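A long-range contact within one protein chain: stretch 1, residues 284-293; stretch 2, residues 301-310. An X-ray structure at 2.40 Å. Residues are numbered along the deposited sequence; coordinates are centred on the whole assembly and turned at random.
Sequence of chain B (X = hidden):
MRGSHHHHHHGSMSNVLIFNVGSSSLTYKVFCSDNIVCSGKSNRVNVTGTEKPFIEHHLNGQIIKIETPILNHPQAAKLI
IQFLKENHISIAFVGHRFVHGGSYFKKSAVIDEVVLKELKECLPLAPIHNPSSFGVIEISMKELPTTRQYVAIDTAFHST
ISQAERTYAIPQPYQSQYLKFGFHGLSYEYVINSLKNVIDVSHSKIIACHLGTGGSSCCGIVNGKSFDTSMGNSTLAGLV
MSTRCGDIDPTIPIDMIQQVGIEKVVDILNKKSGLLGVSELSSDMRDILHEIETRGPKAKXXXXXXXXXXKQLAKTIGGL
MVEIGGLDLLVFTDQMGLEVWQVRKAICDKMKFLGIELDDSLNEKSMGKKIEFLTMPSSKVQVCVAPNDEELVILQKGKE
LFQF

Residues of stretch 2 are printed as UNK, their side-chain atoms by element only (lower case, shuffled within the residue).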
# COMPACT_ATOMS: atom_id res chain seq x y z
N ASP B 284 -20.21 -0.12 10.26
CA ASP B 284 -20.10 1.15 10.98
C ASP B 284 -19.11 1.03 12.14
O ASP B 284 -19.25 0.16 13.00
CB ASP B 284 -21.48 1.59 11.48
CG ASP B 284 -21.55 3.06 11.84
OD1 ASP B 284 -20.64 3.56 12.55
OD2 ASP B 284 -22.51 3.73 11.41
N MET B 285 -18.12 1.92 12.17
CA MET B 285 -17.07 1.89 13.19
C MET B 285 -17.61 2.04 14.61
O MET B 285 -17.08 1.45 15.55
CB MET B 285 -16.02 2.98 12.91
CG MET B 285 -14.91 3.07 13.95
SD MET B 285 -13.94 1.55 14.12
CE MET B 285 -12.67 1.83 12.88
N ARG B 286 -18.68 2.81 14.75
CA ARG B 286 -19.26 3.09 16.07
C ARG B 286 -19.90 1.85 16.70
O ARG B 286 -19.82 1.66 17.92
CB ARG B 286 -20.26 4.25 15.98
CG ARG B 286 -19.62 5.58 15.59
CD ARG B 286 -20.66 6.59 15.13
NE ARG B 286 -21.38 6.13 13.95
CZ ARG B 286 -22.39 6.79 13.37
NH1 ARG B 286 -22.80 7.95 13.87
NH2 ARG B 286 -22.98 6.28 12.30
N ASP B 287 -20.53 1.02 15.88
CA ASP B 287 -21.06 -0.26 16.35
C ASP B 287 -19.93 -1.20 16.75
O ASP B 287 -20.06 -1.97 17.71
CB ASP B 287 -21.92 -0.92 15.26
CG ASP B 287 -23.17 -0.12 14.92
OD1 ASP B 287 -23.66 0.63 15.79
OD2 ASP B 287 -23.65 -0.25 13.77
N ILE B 288 -18.83 -1.14 16.00
CA ILE B 288 -17.64 -1.94 16.28
C ILE B 288 -17.03 -1.59 17.63
O ILE B 288 -16.75 -2.47 18.44
CB ILE B 288 -16.59 -1.78 15.16
CG1 ILE B 288 -17.07 -2.45 13.87
CG2 ILE B 288 -15.25 -2.37 15.58
CD1 ILE B 288 -16.20 -2.20 12.66
N LEU B 289 -16.83 -0.29 17.87
CA LEU B 289 -16.34 0.20 19.14
C LEU B 289 -17.28 -0.18 20.28
O LEU B 289 -16.84 -0.57 21.36
CB LEU B 289 -16.19 1.72 19.10
CG LEU B 289 -15.08 2.30 18.23
CD1 LEU B 289 -15.18 3.81 18.16
CD2 LEU B 289 -13.73 1.89 18.78
N HIS B 290 -18.58 -0.07 20.01
CA HIS B 290 -19.61 -0.40 20.99
C HIS B 290 -19.53 -1.87 21.41
O HIS B 290 -19.60 -2.18 22.60
CB HIS B 290 -20.99 -0.08 20.41
CG HIS B 290 -22.10 -0.24 21.40
ND1 HIS B 290 -22.92 -1.34 21.42
CD2 HIS B 290 -22.54 0.58 22.39
CE1 HIS B 290 -23.82 -1.20 22.39
NE2 HIS B 290 -23.60 -0.05 22.99
N GLU B 291 -19.37 -2.76 20.44
CA GLU B 291 -19.27 -4.20 20.70
C GLU B 291 -18.03 -4.53 21.54
O GLU B 291 -18.09 -5.37 22.44
CB GLU B 291 -19.24 -4.98 19.38
CG GLU B 291 -19.17 -6.51 19.54
CD GLU B 291 -20.54 -7.15 19.77
OE1 GLU B 291 -21.50 -6.41 20.08
OE2 GLU B 291 -20.65 -8.39 19.64
N ILE B 292 -16.92 -3.86 21.24
CA ILE B 292 -15.68 -4.05 21.99
C ILE B 292 -15.89 -3.66 23.45
O ILE B 292 -15.58 -4.43 24.36
CB ILE B 292 -14.53 -3.19 21.42
CG1 ILE B 292 -14.19 -3.63 20.00
CG2 ILE B 292 -13.30 -3.28 22.31
CD1 ILE B 292 -13.22 -2.70 19.28
N GLU B 293 -16.43 -2.47 23.67
CA GLU B 293 -16.58 -1.91 25.01
C GLU B 293 -17.68 -2.57 25.84
O GLU B 293 -17.60 -2.58 27.07
CB GLU B 293 -16.79 -0.40 24.93
CG GLU B 293 -15.57 0.37 24.44
CD GLU B 293 -15.85 1.84 24.18
OE1 GLU B 293 -17.03 2.21 24.04
OE2 GLU B 293 -14.88 2.62 24.12
N UNK B 301 -13.19 -10.04 17.11
CA UNK B 301 -13.15 -9.69 15.69
C UNK B 301 -13.32 -8.20 15.46
O UNK B 301 -12.75 -7.64 14.52
c UNK B 301 -13.70 -11.89 14.60
o UNK B 301 -15.42 -10.55 15.62
c UNK B 301 -14.20 -10.48 14.88
N UNK B 302 -14.11 -7.55 16.31
CA UNK B 302 -14.26 -6.10 16.25
C UNK B 302 -12.97 -5.40 16.67
O UNK B 302 -12.60 -4.37 16.11
c UNK B 302 -15.43 -5.64 17.12
s UNK B 302 -17.06 -6.02 16.43
N UNK B 303 -12.28 -5.98 17.64
CA UNK B 303 -10.99 -5.44 18.08
C UNK B 303 -9.96 -5.61 16.97
O UNK B 303 -9.11 -4.73 16.76
c UNK B 303 -10.52 -6.15 19.35
n UNK B 303 -8.70 -3.22 19.97
c UNK B 303 -9.44 -4.18 20.51
c UNK B 303 -9.25 -5.58 19.96
o UNK B 303 -10.25 -3.96 21.41
N UNK B 304 -10.03 -6.73 16.26
CA UNK B 304 -9.11 -6.99 15.15
C UNK B 304 -9.37 -6.01 14.01
O UNK B 304 -8.44 -5.46 13.43
c UNK B 304 -8.70 -10.21 12.95
c UNK B 304 -9.26 -8.43 14.66
c UNK B 304 -8.40 -8.80 13.45
c UNK B 304 -6.92 -8.65 13.77
N UNK B 305 -10.64 -5.80 13.70
CA UNK B 305 -11.03 -4.88 12.64
C UNK B 305 -10.52 -3.47 12.93
O UNK B 305 -10.02 -2.79 12.03
c UNK B 305 -12.53 -4.88 12.45
N UNK B 306 -10.65 -3.02 14.17
CA UNK B 306 -10.17 -1.70 14.56
C UNK B 306 -8.65 -1.61 14.44
O UNK B 306 -8.12 -0.62 13.93
c UNK B 306 -8.61 1.37 17.75
c UNK B 306 -10.34 2.42 16.46
c UNK B 306 -9.05 0.12 17.32
c UNK B 306 -10.61 -1.35 15.99
c UNK B 306 -10.13 0.01 16.45
c UNK B 306 -10.77 1.17 16.03
c UNK B 306 -9.26 2.52 17.32
N UNK B 307 -7.95 -2.66 14.90
CA UNK B 307 -6.49 -2.69 14.85
C UNK B 307 -5.96 -2.66 13.42
O UNK B 307 -5.02 -1.93 13.11
o UNK B 307 -5.90 -4.87 17.78
o UNK B 307 -6.51 -2.76 17.60
c UNK B 307 -6.14 -3.84 17.10
c UNK B 307 -5.95 -3.92 15.59
N UNK B 308 -6.57 -3.47 12.55
CA UNK B 308 -6.19 -3.52 11.14
C UNK B 308 -6.47 -2.19 10.45
O UNK B 308 -5.66 -1.70 9.67
c UNK B 308 -6.93 -4.66 10.40
c UNK B 308 -6.49 -6.02 10.93
c UNK B 308 -6.70 -4.57 8.90
N UNK B 309 -7.63 -1.60 10.76
CA UNK B 309 -8.02 -0.31 10.20
C UNK B 309 -7.04 0.80 10.59
O UNK B 309 -6.63 1.59 9.75
c UNK B 309 -10.09 3.82 10.78
c UNK B 309 -10.56 1.68 9.08
c UNK B 309 -10.75 4.01 9.58
c UNK B 309 -9.89 1.45 10.28
c UNK B 309 -9.67 2.54 11.12
c UNK B 309 -10.99 2.95 8.73
o UNK B 309 -11.16 5.28 9.23
c UNK B 309 -9.44 0.06 10.67
N UNK B 310 -6.68 0.84 11.88
CA UNK B 310 -5.74 1.84 12.39
C UNK B 310 -4.34 1.64 11.81
O UNK B 310 -3.66 2.60 11.45
c UNK B 310 -7.29 3.77 14.17
c UNK B 310 -4.50 2.60 14.47
c UNK B 310 -5.68 1.80 13.94
c UNK B 310 -6.98 2.33 14.55

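Position 301 carries three side-chain atoms, a carbon bearing one oxygen and one carbon, and they stay clear of stretch 1. This beta-branched hydroxyl is Thr301; the place suits a polar group, since its oxygen is hydrogen-bonded elsewhere in the structure.

At position 302 a single carbon is followed by sulfur. The carbon lies 3.6 Å from Ile288 CG2 and 3.7 Å from Ile292 CG1, and the sulfur 3.8 Å from the aliphatic CG of Glu291. This is Cys302. Its CA lies 5.4 Å from the CA of Ile288, the closest pair of CA atoms across the stretches, and a small side chain suits so tight a place.

Position 303 has three carbons in a row, the third carrying one oxygen and one nitrogen; the oxygen lies 3.3 Å from Ile292 CG2, a contact and not a hydrogen bond. The amide is that of glutamine, for asparagine would have one carbon fewer: Gln303. Its CA-to-CB bond points sideways, but the end comes nearer to stretch 1.

Position 304 shows four carbons forked at the second, the pattern of Leu304. Its CA-to-CB bond points away from stretch 1 and it makes no contact, so its bulk does not intrude between the helices.

A lone carbon at position 305 identifies Ala305. It points toward stretch 1, yet so short a side chain makes little contact of its own.

Position 306 has one carbon and then a six-carbon ring without oxygen; one ring carbon lies 3.7 Å from Met285 SD and 4.1 Å from Leu289 CD2. This is Phe306. The apolar ring meets the sulfur of Met285 with its edge and also packs against Leu289.

Position 307 has two carbons, the second carrying two oxygens, out of reach of stretch 1. This is Asp307, whose OD1 accepts a hydrogen bond from Gln303 NE2 at 3.3 Å, one helical turn back.

Position 308, one carbon carrying two more, is Val308, out of reach of stretch 1; an aliphatic side chain suits its buried place.

Position 309 has one carbon, then a six-carbon ring bearing an oxygen; a ring carbon lies 3.5 Å from Met285 CE. This is Tyr309, whose ring gives that methyl a face to lie over in a CH-pi contact.

Position 310 has four carbons forked at the first, one arm two carbons long: Ile310, aliphatic and buried without touching stretch 1.

The two helices cross at -130°, their axes 8.7 Å apart at closest approach. No hydrogen bond links them; apolar packing joins Met285, Ile288, Leu289 and Ile292 to Cys302, Phe306 and Tyr309. Small Cys302 fits where the CA atoms come closest, and the aromatic rings meet Met285 farther along.

Stretch 2, residues 301-310: TCQLAFDVYI
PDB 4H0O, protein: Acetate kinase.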